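Local structure of lysosome-associated membrane glycoprotein 3 (Homo sapiens, 4AKM) at residues A[4-9]-A[16-21]; A[45-50]-A[62-67]; A[54-59]-A[72-77]; A[78-83]-A[138-143]. The protein sits in the lysosomal membrane, takes part in the unfolded protein response and helps lysosomes fuse with autophagosomes. All coordinates share one frame; numbering follows the deposited sequence.

Contact 1: residues A[4-9]-A[16-21]; sequences TGIYQV and CIKAEM
Gly-5, Tyr-7 and Val-9 pair with Met-21, Ala-19 and Ile-17 in an antiparallel hairpin of strands 5-11 and 14-27, the second of which also pairs with strand 137-141. Each of these three couples is hydrogen-bonded in both directions; in the middle one, Tyr-7 N gives to Ala-19 O at 2.7 Å and Ala-19 N returns the bond to Tyr-7 O at 3.0 Å. Near the turn the register slips. Val-9 O takes two donors from the same face of its carbonyl plane, Ile-17 N at 3.1 Å and Cys-16 N at 2.9 Å. On the inner side, Val-9 and Ile-17 lie abreast, CB to CB 3.6 Å. CG1 of Val-9, anti to the backbone N (chi1 -177°), goes to SG of Cys-16 at 4.0 Å. The Tyr-7 ring folds back over its own strand, with Gly-5 C above the ring centre. A water in the ring plane links Tyr-7 OH to Met-21 O. On the solvent side, Ile-6 CG1 rests on Glu-20 CG at 3.9 Å, while Lys-18 NZ forms a salt bridge with Glu-20 OE2 on the same strand, at 3.3 Å, the hydrogen bond within it being weak. Leu-60 packs against Val-9 and Ala-19, and a disulfide joins Cys-16 to Cys-53. Cys-16 and Ile-17 opposite the single Val-9 form a classic beta bulge, here within the beta-prism fold of a LAMP luminal domain.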
loop_
_atom_site.group_PDB
_atom_site.type_symbol
_atom_site.label_atom_id
_atom_site.label_comp_id
_atom_site.label_asym_id
_atom_site.label_seq_id
_atom_site.Cartn_x
_atom_site.Cartn_y
_atom_site.Cartn_z
ATOM N N THR A 4 -6.461 -6.526 -8.847
ATOM C CA THR A 4 -5.915 -6.804 -7.526
ATOM C C THR A 4 -4.636 -7.633 -7.636
ATOM O O THR A 4 -4.604 -8.656 -8.325
ATOM C CB THR A 4 -6.951 -7.544 -6.652
ATOM O OG1 THR A 4 -8.136 -6.747 -6.543
ATOM C CG2 THR A 4 -6.401 -7.811 -5.260
ATOM N N GLY A 5 -3.582 -7.183 -6.958
ATOM C CA GLY A 5 -2.314 -7.885 -6.977
ATOM C C GLY A 5 -2.055 -8.659 -5.704
ATOM O O GLY A 5 -2.459 -8.225 -4.621
ATOM N N ILE A 6 -1.393 -9.807 -5.831
ATOM C CA ILE A 6 -1.040 -10.603 -4.666
ATOM C C ILE A 6 0.457 -10.497 -4.374
ATOM O O ILE A 6 1.305 -11.034 -5.095
ATOM C CB ILE A 6 -1.483 -12.063 -4.810
ATOM C CG1 ILE A 6 -2.994 -12.132 -5.027
ATOM C CG2 ILE A 6 -1.105 -12.856 -3.575
ATOM C CD1 ILE A 6 -3.400 -12.350 -6.466
ATOM N N TYR A 7 0.761 -9.781 -3.299
ATOM C CA TYR A 7 2.127 -9.449 -2.950
ATOM C C TYR A 7 2.497 -10.145 -1.664
ATOM O O TYR A 7 1.629 -10.635 -0.935
ATOM C CB TYR A 7 2.267 -7.942 -2.790
ATOM C CG TYR A 7 1.757 -7.182 -3.988
ATOM C CD1 TYR A 7 2.221 -7.469 -5.264
ATOM C CD2 TYR A 7 0.791 -6.194 -3.847
ATOM C CE1 TYR A 7 1.747 -6.783 -6.359
ATOM C CE2 TYR A 7 0.317 -5.505 -4.934
ATOM C CZ TYR A 7 0.796 -5.801 -6.186
ATOM O OH TYR A 7 0.319 -5.109 -7.271
ATOM N N GLN A 8 3.790 -10.157 -1.372
ATOM C CA GLN A 8 4.309 -11.036 -0.352
ATOM C C GLN A 8 5.739 -10.653 -0.009
ATOM O O GLN A 8 6.551 -10.397 -0.897
ATOM C CB GLN A 8 4.272 -12.450 -0.906
ATOM C CG GLN A 8 4.453 -13.542 0.095
ATOM C CD GLN A 8 4.636 -14.877 -0.584
ATOM O OE1 GLN A 8 5.702 -15.161 -1.137
ATOM N NE2 GLN A 8 3.589 -15.700 -0.567
ATOM N N VAL A 9 6.045 -10.609 1.282
ATOM C CA VAL A 9 7.399 -10.323 1.746
ATOM C C VAL A 9 7.862 -11.466 2.647
ATOM O O VAL A 9 7.074 -11.995 3.428
ATOM C CB VAL A 9 7.464 -8.985 2.516
ATOM C CG1 VAL A 9 8.889 -8.673 2.927
ATOM C CG2 VAL A 9 6.898 -7.851 1.672
ATOM N N CYS A 16 6.512 -12.806 6.130
ATOM C CA CYS A 16 6.647 -11.539 6.832
ATOM C C CYS A 16 5.460 -10.612 6.560
ATOM O O CYS A 16 4.931 -9.975 7.470
ATOM C CB CYS A 16 7.956 -10.867 6.415
ATOM S SG CYS A 16 8.078 -9.118 6.822
ATOM N N ILE A 17 5.047 -10.548 5.298
ATOM C CA ILE A 17 3.953 -9.684 4.866
ATOM C C ILE A 17 3.195 -10.360 3.732
ATOM O O ILE A 17 3.795 -10.829 2.770
ATOM C CB ILE A 17 4.472 -8.320 4.349
ATOM C CG1 ILE A 17 4.975 -7.447 5.499
ATOM C CG2 ILE A 17 3.395 -7.584 3.568
ATOM C CD1 ILE A 17 5.489 -6.097 5.056
ATOM N N LYS A 18 1.874 -10.417 3.849
ATOM C CA LYS A 18 1.039 -10.943 2.779
ATOM C C LYS A 18 0.014 -9.871 2.443
ATOM O O LYS A 18 -0.758 -9.462 3.303
ATOM C CB LYS A 18 0.339 -12.225 3.227
ATOM C CG LYS A 18 -0.326 -13.009 2.108
ATOM C CD LYS A 18 -1.324 -14.015 2.676
ATOM C CE LYS A 18 -1.598 -15.161 1.709
ATOM N NZ LYS A 18 -1.997 -14.690 0.354
ATOM N N ALA A 19 0.005 -9.404 1.200
ATOM C CA ALA A 19 -0.895 -8.316 0.842
ATOM C C ALA A 19 -1.513 -8.480 -0.534
ATOM O O ALA A 19 -0.828 -8.569 -1.548
ATOM C CB ALA A 19 -0.189 -6.971 0.961
ATOM N N GLU A 20 -2.835 -8.530 -0.541
ATOM C CA GLU A 20 -3.611 -8.524 -1.761
ATOM C C GLU A 20 -4.344 -7.204 -1.785
ATOM O O GLU A 20 -4.854 -6.768 -0.760
ATOM C CB GLU A 20 -4.600 -9.677 -1.746
ATOM C CG GLU A 20 -3.951 -11.018 -1.447
ATOM C CD GLU A 20 -4.970 -12.121 -1.271
ATOM O OE1 GLU A 20 -6.173 -11.808 -1.280
ATOM O OE2 GLU A 20 -4.574 -13.296 -1.123
ATOM N N MET A 21 -4.366 -6.558 -2.944
ATOM C CA MET A 21 -5.036 -5.272 -3.111
ATOM C C MET A 21 -4.852 -4.764 -4.526
ATOM O O MET A 21 -3.999 -5.243 -5.272
ATOM C CB MET A 21 -4.501 -4.222 -2.130
ATOM C CG MET A 21 -3.023 -3.879 -2.297
ATOM S SD MET A 21 -2.188 -3.396 -0.763
ATOM C CE MET A 21 -3.189 -2.024 -0.222
HETATM O O HOH W 1 -2.187 -3.354 -6.965
#

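Contact 2: residues A[45-50]-A[62-67]; sequences NATQAS and LNFQGG
Thr-47 meets both Leu-62 and Phe-64 across the strand pair, using a different branch for each. Its CG2, anti to the backbone N, packs on Leu-62 CB at 3.7 Å. OG1, anti to the carbonyl carbon (chi1 -74°), lies 3.6 Å from Phe-64 CB, and it is held by a hydrogen bond to Asp-43 O. Next along, Ala-49 CB touches Leu-62 CD2 at 3.8 Å, on the side of the sheet that Tyr-7 covers. Two backbone bonds fix the register between these contacts: Gln-48 N to Asn-63 O and Asn-63 N to Gln-48 O, both 2.9 Å. The Gln-48 and Asn-63 side chains rise from the other side of the sheet. Farther out, the chain reverses at Phe-64, whose N gives to Gly-67 O at 2.9 Å while Gly-67 N gives to Phe-64 O at 3.1 Å. Gly-67 O also stands over the centre of the Phe-64 ring, 3.5 Å above its plane. The Phe-40 ring meets that of Phe-64, and Ile-42 and Leu-25 also touch this side chain. Strands 48-52 and 57-64 thus form an antiparallel hairpin at one edge of a five-stranded sheet, and Phe-64 to Gly-67 is a type II turn, with Gly-66 at the position that favours glycine, leading into strand 67-75.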
loop_
_atom_site.group_PDB
_atom_site.type_symbol
_atom_site.label_atom_id
_atom_site.label_comp_id
_atom_site.label_asym_id
_atom_site.label_seq_id
_atom_site.Cartn_x
_atom_site.Cartn_y
_atom_site.Cartn_z
ATOM N N ASN A 45 0.783 -7.543 -12.686
ATOM C CA ASN A 45 1.632 -8.471 -13.432
ATOM C C ASN A 45 2.890 -7.799 -13.988
ATOM O O ASN A 45 3.693 -8.419 -14.681
ATOM C CB ASN A 45 0.841 -9.196 -14.525
ATOM C CG ASN A 45 -0.027 -10.317 -13.967
ATOM O OD1 ASN A 45 0.264 -10.884 -12.905
ATOM N ND2 ASN A 45 -1.095 -10.648 -14.687
ATOM N N ALA A 46 3.049 -6.525 -13.652
ATOM C CA ALA A 46 4.162 -5.716 -14.119
ATOM C C ALA A 46 4.748 -4.972 -12.921
ATOM O O ALA A 46 5.287 -3.872 -13.050
ATOM C CB ALA A 46 3.684 -4.737 -15.177
ATOM N N THR A 47 4.635 -5.587 -11.748
ATOM C CA THR A 47 5.051 -4.945 -10.507
ATOM C C THR A 47 5.823 -5.912 -9.611
ATOM O O THR A 47 5.347 -7.004 -9.300
ATOM C CB THR A 47 3.831 -4.353 -9.752
ATOM O OG1 THR A 47 3.381 -3.171 -10.427
ATOM C CG2 THR A 47 4.186 -4.002 -8.314
ATOM N N GLN A 48 7.021 -5.504 -9.211
ATOM C CA GLN A 48 7.883 -6.329 -8.384
ATOM C C GLN A 48 7.685 -6.002 -6.911
ATOM O O GLN A 48 7.837 -4.856 -6.491
ATOM C CB GLN A 48 9.345 -6.107 -8.764
ATOM C CG GLN A 48 9.545 -5.612 -10.191
ATOM C CD GLN A 48 10.150 -6.665 -11.098
ATOM O OE1 GLN A 48 9.948 -7.866 -10.901
ATOM N NE2 GLN A 48 10.906 -6.220 -12.098
ATOM N N ALA A 49 7.359 -7.016 -6.124
ATOM C CA ALA A 49 7.230 -6.839 -4.692
ATOM C C ALA A 49 8.521 -7.237 -3.984
ATOM O O ALA A 49 9.110 -8.285 -4.261
ATOM C CB ALA A 49 6.058 -7.646 -4.166
ATOM N N SER A 50 8.956 -6.389 -3.067
ATOM C CA SER A 50 10.120 -6.678 -2.247
ATOM C C SER A 50 9.864 -5.970 -0.944
ATOM O O SER A 50 8.865 -5.287 -0.796
ATOM C CB SER A 50 11.396 -6.131 -2.883
ATOM O OG SER A 50 11.425 -4.715 -2.829
ATOM N N LEU A 62 6.510 -1.906 -3.654
ATOM C CA LEU A 62 6.046 -2.356 -4.951
ATOM C C LEU A 62 6.652 -1.460 -6.003
ATOM O O LEU A 62 6.427 -0.256 -6.001
ATOM C CB LEU A 62 4.531 -2.257 -5.018
ATOM C CG LEU A 62 3.780 -2.954 -3.884
ATOM C CD1 LEU A 62 2.303 -2.649 -3.981
ATOM C CD2 LEU A 62 4.020 -4.452 -3.919
ATOM N N ASN A 63 7.428 -2.040 -6.901
ATOM C CA ASN A 63 8.057 -1.246 -7.940
ATOM C C ASN A 63 7.489 -1.539 -9.304
ATOM O O ASN A 63 7.130 -2.673 -9.607
ATOM C CB ASN A 63 9.574 -1.445 -7.952
ATOM C CG ASN A 63 10.313 -0.236 -7.429
ATOM O OD1 ASN A 63 10.729 -0.202 -6.267
ATOM N ND2 ASN A 63 10.467 0.780 -8.284
ATOM N N PHE A 64 7.419 -0.506 -10.129
ATOM C CA PHE A 64 6.898 -0.652 -11.471
ATOM C C PHE A 64 7.601 0.339 -12.357
ATOM O O PHE A 64 8.315 1.213 -11.878
ATOM C CB PHE A 64 5.381 -0.409 -11.493
ATOM C CG PHE A 64 4.961 0.836 -10.771
ATOM C CD1 PHE A 64 5.024 2.072 -11.396
ATOM C CD2 PHE A 64 4.520 0.774 -9.464
ATOM C CE1 PHE A 64 4.653 3.219 -10.730
ATOM C CE2 PHE A 64 4.143 1.912 -8.796
ATOM C CZ PHE A 64 4.209 3.141 -9.429
ATOM N N GLN A 65 7.405 0.200 -13.656
ATOM C CA GLN A 65 7.948 1.177 -14.574
ATOM C C GLN A 65 7.305 2.527 -14.314
ATOM O O GLN A 65 6.113 2.718 -14.554
ATOM C CB GLN A 65 7.731 0.747 -16.023
ATOM C CG GLN A 65 9.023 0.472 -16.763
ATOM C CD GLN A 65 9.838 -0.633 -16.109
ATOM O OE1 GLN A 65 10.728 -0.372 -15.290
ATOM N NE2 GLN A 65 9.538 -1.876 -16.471
ATOM N N GLY A 66 8.103 3.459 -13.808
ATOM C CA GLY A 66 7.636 4.805 -13.552
ATOM C C GLY A 66 7.806 5.214 -12.106
ATOM O O GLY A 66 7.854 6.398 -11.788
ATOM N N GLY A 67 7.894 4.231 -11.221
ATOM C CA GLY A 67 8.055 4.520 -9.813
ATOM C C GLY A 67 7.712 3.373 -8.893
ATOM O O GLY A 67 7.967 2.207 -9.200
#

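Contact 3: residues A[54-59]-A[72-77]; sequences GTRKSN and TFTKDE. With NAG (2-acetamido-2-deoxy-beta-D-glucopyranose), chain D.
Phe-73 presents the edge of its ring to the neighbouring strand, with Ser-58 O and the CA of Asn-59 lying near the ring plane. CD1 is the ring atom concerned, 4.1 Å from Ser-58 O. Ile-17 and Ile-82 also touch this side chain, which therefore belongs to the interior between the sheets. The backbones hold the pair from both directions: Ser-58 N gives to Phe-73 O and Phe-73 N to Ser-58 O, each at 2.9 Å. A longer bond of 3.2 Å from Lys-75 N to Arg-56 O continues the pairing to the strand end. There two basic side chains cross at a slant, Arg-56 CG 4.2 Å from Lys-75 CG. Each also packs its aliphatic part on a backbone carbonyl of the other segment: Arg-56 CG lies against Lys-75 O at 3.4 Å, and Lys-75 CD passes Thr-55 O at 3.2 Å. On the outer side of the sheet, Lys-57 crosses Thr-74 obliquely, its CG 3.8 Å from Thr-74 OG1, the hydroxyl itself being hydrogen-bonded to Ser-83 OG. At the other end of the pair stands the N-acetylglucosamine carried by Asn-70. Its O6 hydrogen-bonds to Thr-72 OG1 at 2.6 Å and also lies close to Asn-59 CB. The Asn-59 amide has weak bonds to Asn-52 N and Asn-70 OD1. Thr-72 is the hydroxyl residue of the Asn-70 glycosylation sequon, and its bond to the sugar is consistent with the first glycan residue being steadied against the strand pair, polar groups facing the sugar on one side while the aromatic ring packs inward on the other.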
loop_
_atom_site.group_PDB
_atom_site.type_symbol
_atom_site.label_atom_id
_atom_site.label_comp_id
_atom_site.label_asym_id
_atom_site.label_seq_id
_atom_site.Cartn_x
_atom_site.Cartn_y
_atom_site.Cartn_z
ATOM N N GLY A 54 10.683 -7.152 9.984
ATOM C CA GLY A 54 11.207 -6.663 11.243
ATOM C C GLY A 54 10.279 -6.976 12.399
ATOM O O GLY A 54 9.070 -7.119 12.212
ATOM N N THR A 55 10.848 -7.073 13.597
ATOM C CA THR A 55 10.093 -7.463 14.785
ATOM C C THR A 55 9.010 -6.445 15.157
ATOM O O THR A 55 7.983 -6.805 15.737
ATOM C CB THR A 55 11.034 -7.724 15.995
ATOM O OG1 THR A 55 11.601 -6.489 16.453
ATOM C CG2 THR A 55 12.158 -8.682 15.604
ATOM N N ARG A 56 9.235 -5.181 14.805
ATOM C CA ARG A 56 8.310 -4.112 15.169
ATOM C C ARG A 56 8.012 -3.187 13.986
ATOM O O ARG A 56 7.144 -2.319 14.070
ATOM C CB ARG A 56 8.871 -3.298 16.341
ATOM C CG ARG A 56 7.814 -2.637 17.223
ATOM C CD ARG A 56 8.291 -1.277 17.707
ATOM N NE ARG A 56 8.458 -0.348 16.589
ATOM C CZ ARG A 56 8.996 0.864 16.687
ATOM N NH1 ARG A 56 9.432 1.311 17.858
ATOM N NH2 ARG A 56 9.103 1.631 15.609
ATOM N N LYS A 57 8.723 -3.384 12.883
ATOM C CA LYS A 57 8.563 -2.519 11.720
ATOM C C LYS A 57 8.929 -3.227 10.418
ATOM O O LYS A 57 10.036 -3.750 10.265
ATOM C CB LYS A 57 9.412 -1.255 11.881
ATOM C CG LYS A 57 8.874 -0.049 11.129
ATOM C CD LYS A 57 9.841 1.126 11.189
ATOM C CE LYS A 57 11.109 0.834 10.404
ATOM N NZ LYS A 57 11.968 2.043 10.277
ATOM N N SER A 58 7.994 -3.228 9.473
ATOM C CA SER A 58 8.214 -3.873 8.183
ATOM C C SER A 58 7.870 -2.933 7.039
ATOM O O SER A 58 7.304 -1.864 7.251
ATOM C CB SER A 58 7.353 -5.130 8.059
ATOM O OG SER A 58 7.575 -6.018 9.135
ATOM N N ASN A 59 8.202 -3.338 5.820
ATOM C CA ASN A 59 7.731 -2.605 4.649
ATOM C C ASN A 59 7.513 -3.496 3.438
ATOM O O ASN A 59 8.324 -4.384 3.139
ATOM C CB ASN A 59 8.660 -1.438 4.289
ATOM C CG ASN A 59 9.969 -1.895 3.666
ATOM O OD1 ASN A 59 10.859 -2.388 4.359
ATOM N ND2 ASN A 59 10.100 -1.712 2.358
ATOM N N THR A 72 4.673 1.130 4.666
ATOM C CA THR A 72 5.384 0.811 5.897
ATOM C C THR A 72 4.432 0.465 7.036
ATOM O O THR A 72 3.496 1.228 7.332
ATOM C CB THR A 72 6.289 1.973 6.347
ATOM O OG1 THR A 72 7.372 2.133 5.422
ATOM C CG2 THR A 72 6.847 1.704 7.732
ATOM N N PHE A 73 4.702 -0.675 7.674
ATOM C CA PHE A 73 3.912 -1.192 8.788
ATOM C C PHE A 73 4.648 -1.101 10.128
ATOM O O PHE A 73 5.853 -1.353 10.208
ATOM C CB PHE A 73 3.558 -2.660 8.551
ATOM C CG PHE A 73 2.862 -2.923 7.250
ATOM C CD1 PHE A 73 3.590 -3.074 6.077
ATOM C CD2 PHE A 73 1.482 -3.049 7.202
ATOM C CE1 PHE A 73 2.957 -3.324 4.884
ATOM C CE2 PHE A 73 0.847 -3.302 6.015
ATOM C CZ PHE A 73 1.584 -3.438 4.851
ATOM N N THR A 74 3.898 -0.765 11.174
ATOM C CA THR A 74 4.395 -0.745 12.547
ATOM C C THR A 74 3.431 -1.550 13.421
ATOM O O THR A 74 2.213 -1.423 13.282
ATOM C CB THR A 74 4.499 0.712 13.086
ATOM O OG1 THR A 74 5.601 1.382 12.466
ATOM C CG2 THR A 74 4.700 0.740 14.593
ATOM N N LYS A 75 3.963 -2.399 14.299
ATOM C CA LYS A 75 3.119 -3.051 15.302
ATOM C C LYS A 75 3.309 -2.408 16.677
ATOM O O LYS A 75 4.432 -2.276 17.166
ATOM C CB LYS A 75 3.343 -4.570 15.353
ATOM C CG LYS A 75 4.723 -5.023 15.808
ATOM C CD LYS A 75 4.770 -6.545 15.969
ATOM C CE LYS A 75 3.753 -7.037 16.995
ATOM N NZ LYS A 75 3.759 -8.525 17.132
ATOM N N ASP A 76 2.206 -1.981 17.283
ATOM C CA ASP A 76 2.272 -1.341 18.587
ATOM C C ASP A 76 2.199 -2.403 19.669
ATOM O O ASP A 76 2.740 -2.228 20.762
ATOM C CB ASP A 76 1.151 -0.314 18.761
ATOM C CG ASP A 76 1.643 0.978 19.392
ATOM O OD1 ASP A 76 2.675 0.944 20.098
ATOM O OD2 ASP A 76 1.006 2.029 19.173
ATOM N N GLU A 77 1.535 -3.508 19.338
ATOM C CA GLU A 77 1.370 -4.648 20.239
ATOM C C GLU A 77 0.538 -4.316 21.487
ATOM O O GLU A 77 0.971 -3.559 22.357
ATOM C CB GLU A 77 2.726 -5.276 20.603
ATOM C CG GLU A 77 2.664 -6.328 21.704
ATOM C CD GLU A 77 1.619 -7.405 21.451
ATOM O OE1 GLU A 77 1.736 -8.129 20.439
ATOM O OE2 GLU A 77 0.676 -7.529 22.267
HETATM C C1 NAG D . 10.214 2.089 2.258
HETATM C C2 NAG D . 11.285 3.069 1.804
HETATM C C3 NAG D . 12.596 2.797 2.536
HETATM C C4 NAG D . 12.370 2.756 4.043
HETATM C C5 NAG D . 11.170 1.890 4.417
HETATM C C6 NAG D . 10.811 2.096 5.880
HETATM C C7 NAG D . 11.251 4.003 -0.437
HETATM C C8 NAG D . 11.821 3.888 -1.819
HETATM N N2 NAG D . 11.462 2.966 0.368
HETATM O O3 NAG D . 13.519 3.817 2.226
HETATM O O4 NAG D . 13.514 2.240 4.691
HETATM O O5 NAG D . 10.026 2.204 3.651
HETATM O O6 NAG D . 9.700 1.284 6.184
HETATM O O7 NAG D . 10.629 5.011 -0.094
#

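Contact 4: residues A[78-83]-A[138-143]; sequences ESYYIS and QLQAFD
Tyr-80 drives its ring into a hollow formed by Leu-139, Gln-140, Ala-141 and Phe-142, and that one bump makes most of the contact. Its CG stands between the backbone N and the carbonyl carbon (chi1 61°), and CB points toward the facing strand. Ala-141 lines one face: its O stands over the ring centre, 4.0 Å above the plane, and its N lies 3.7 Å from Tyr-80 CE2. Leu-139 closes the rim, with CD1 near the ring plane and 4.4 Å from Tyr-80 CE2. At the deep end, Tyr-80 OH reaches the backbone of Gln-140, 3.5 Å from its CA, and is satisfied by a hydrogen bond to His-114 O. At the mouth, Phe-142 comes in the opposite direction and sets CE2 against Tyr-80 CB at 3.7 Å. The Phe-142 ring thus fills the place beside the Tyr-80 CB as the two side chains slide past each other. A smaller bump, Ile-82 CD1, approaches Leu-139 CD2 at 4.5 Å. Within 138-143, Gln-140 NE2 gives to Asp-143 O at 2.9 Å, in the plane of both the amide and the carbonyl, while Gln-140 OE1 accepts from Gly-150 N. Around the joint, Lys-75 touches both aromatic side chains. The strand segments 80-83 and 138-141 run at 103° to each other and belong to different sheets, so the buried tyrosine is part of the packing between the two sheets of the beta-prism fold.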
loop_
_atom_site.group_PDB
_atom_site.type_symbol
_atom_site.label_atom_id
_atom_site.label_comp_id
_atom_site.label_asym_id
_atom_site.label_seq_id
_atom_site.Cartn_x
_atom_site.Cartn_y
_atom_site.Cartn_z
ATOM N N GLU A 78 -0.672 -4.870 21.553
ATOM C CA GLU A 78 -1.239 -5.645 20.450
ATOM C C GLU A 78 -1.772 -4.710 19.366
ATOM O O GLU A 78 -1.983 -3.522 19.627
ATOM C CB GLU A 78 -2.316 -6.621 20.948
ATOM C CG GLU A 78 -3.457 -5.974 21.727
ATOM C CD GLU A 78 -4.308 -6.991 22.481
ATOM O OE1 GLU A 78 -3.781 -8.066 22.844
ATOM O OE2 GLU A 78 -5.503 -6.711 22.719
ATOM N N SER A 79 -1.948 -5.265 18.164
ATOM C CA SER A 79 -2.319 -4.549 16.929
ATOM C C SER A 79 -1.141 -4.017 16.105
ATOM O O SER A 79 -0.102 -3.626 16.639
ATOM C CB SER A 79 -3.352 -3.430 17.151
ATOM O OG SER A 79 -2.735 -2.262 17.674
ATOM N N TYR A 80 -1.339 -4.020 14.789
ATOM C CA TYR A 80 -0.395 -3.462 13.832
ATOM C C TYR A 80 -1.185 -2.590 12.863
ATOM O O TYR A 80 -2.414 -2.653 12.824
ATOM C CB TYR A 80 0.333 -4.577 13.073
ATOM C CG TYR A 80 -0.582 -5.482 12.268
ATOM C CD1 TYR A 80 -1.240 -6.549 12.866
ATOM C CD2 TYR A 80 -0.789 -5.266 10.910
ATOM C CE1 TYR A 80 -2.077 -7.377 12.134
ATOM C CE2 TYR A 80 -1.624 -6.088 10.173
ATOM C CZ TYR A 80 -2.264 -7.142 10.789
ATOM O OH TYR A 80 -3.093 -7.961 10.058
ATOM N N TYR A 81 -0.482 -1.787 12.076
ATOM C CA TYR A 81 -1.135 -0.853 11.165
ATOM C C TYR A 81 -0.139 -0.383 10.123
ATOM O O TYR A 81 1.067 -0.581 10.278
ATOM C CB TYR A 81 -1.693 0.349 11.941
ATOM C CG TYR A 81 -0.690 0.995 12.872
ATOM C CD1 TYR A 81 -0.530 0.543 14.178
ATOM C CD2 TYR A 81 0.105 2.048 12.444
ATOM C CE1 TYR A 81 0.394 1.124 15.029
ATOM C CE2 TYR A 81 1.030 2.637 13.286
ATOM C CZ TYR A 81 1.173 2.174 14.576
ATOM O OH TYR A 81 2.096 2.767 15.410
ATOM N N ILE A 82 -0.637 0.222 9.050
ATOM C CA ILE A 82 0.245 0.905 8.114
ATOM C C ILE A 82 0.628 2.233 8.744
ATOM O O ILE A 82 -0.238 3.053 9.038
ATOM C CB ILE A 82 -0.433 1.163 6.754
ATOM C CG1 ILE A 82 -0.571 -0.136 5.962
ATOM C CG2 ILE A 82 0.363 2.178 5.947
ATOM C CD1 ILE A 82 -1.558 -0.049 4.814
ATOM N N SER A 83 1.921 2.438 8.967
ATOM C CA SER A 83 2.394 3.649 9.625
ATOM C C SER A 83 2.966 4.673 8.647
ATOM O O SER A 83 3.150 5.839 9.002
ATOM C CB SER A 83 3.431 3.315 10.696
ATOM O OG SER A 83 4.612 2.799 10.113
ATOM N N GLN A 138 -6.947 -7.192 1.153
ATOM C CA GLN A 138 -6.800 -8.101 2.275
ATOM C C GLN A 138 -5.322 -8.303 2.554
ATOM O O GLN A 138 -4.588 -8.782 1.701
ATOM C CB GLN A 138 -7.465 -9.443 2.015
ATOM C CG GLN A 138 -7.396 -10.368 3.218
ATOM C CD GLN A 138 -8.478 -11.422 3.210
ATOM O OE1 GLN A 138 -9.277 -11.504 2.275
ATOM N NE2 GLN A 138 -8.517 -12.236 4.258
ATOM N N LEU A 139 -4.885 -7.938 3.752
ATOM C CA LEU A 139 -3.470 -8.022 4.083
ATOM C C LEU A 139 -3.235 -8.514 5.503
ATOM O O LEU A 139 -4.168 -8.638 6.296
ATOM C CB LEU A 139 -2.774 -6.673 3.854
ATOM C CG LEU A 139 -3.299 -5.407 4.541
ATOM C CD1 LEU A 139 -2.841 -5.306 5.994
ATOM C CD2 LEU A 139 -2.869 -4.172 3.758
ATOM N N GLN A 140 -1.972 -8.788 5.807
ATOM C CA GLN A 140 -1.554 -9.229 7.124
ATOM C C GLN A 140 -0.046 -9.048 7.229
ATOM O O GLN A 140 0.683 -9.255 6.256
ATOM C CB GLN A 140 -1.944 -10.693 7.350
ATOM C CG GLN A 140 -1.701 -11.195 8.770
ATOM C CD GLN A 140 -2.417 -12.502 9.061
ATOM O OE1 GLN A 140 -3.394 -12.851 8.397
ATOM N NE2 GLN A 140 -1.932 -13.234 10.060
ATOM N N ALA A 141 0.416 -8.652 8.411
ATOM C CA ALA A 141 1.839 -8.423 8.639
ATOM C C ALA A 141 2.301 -8.951 10.000
ATOM O O ALA A 141 1.502 -9.083 10.930
ATOM C CB ALA A 141 2.166 -6.942 8.502
ATOM N N PHE A 142 3.595 -9.252 10.094
ATOM C CA PHE A 142 4.226 -9.776 11.312
ATOM C C PHE A 142 3.784 -11.198 11.681
ATOM O O PHE A 142 4.324 -12.175 11.157
ATOM C CB PHE A 142 4.037 -8.819 12.495
ATOM C CG PHE A 142 4.379 -7.396 12.176
ATOM C CD1 PHE A 142 5.701 -6.988 12.112
ATOM C CD2 PHE A 142 3.380 -6.467 11.937
ATOM C CE1 PHE A 142 6.021 -5.679 11.819
ATOM C CE2 PHE A 142 3.696 -5.157 11.643
ATOM C CZ PHE A 142 5.020 -4.763 11.583
ATOM N N ASP A 143 2.815 -11.310 12.586
ATOM C CA ASP A 143 2.380 -12.616 13.084
ATOM C C ASP A 143 1.600 -13.433 12.053
ATOM O O ASP A 143 0.611 -12.958 11.490
ATOM C CB ASP A 143 1.562 -12.456 14.370
ATOM C CG ASP A 143 2.430 -12.470 15.615
ATOM O OD1 ASP A 143 3.669 -12.369 15.482
ATOM O OD2 ASP A 143 1.871 -12.595 16.726
#

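Contact 1 is the hub of the four. Tyr-7 CG packs on Leu-62 CD2 of contact 2 at 3.5 Å, and Ile-17 CD1 meets Phe-73 CD1 of contact 3 at 3.7 Å, both across the space between the sheets. Strand 14-27 also pairs with strand 137-141, Glu-20 N lying 2.9 Å from Gln-138 O, which carries contact 1 into contact 4. Contacts 3 and 4 are close neighbours, their centres about 7 Å apart, whereas the centres of contacts 2 and 4 lie about 22 Å apart. Contacts 2 and 3 share strand 57-64. The glycan touches contact 3 and comes within about 6 Å of the Asn-63 side chain in contact 2.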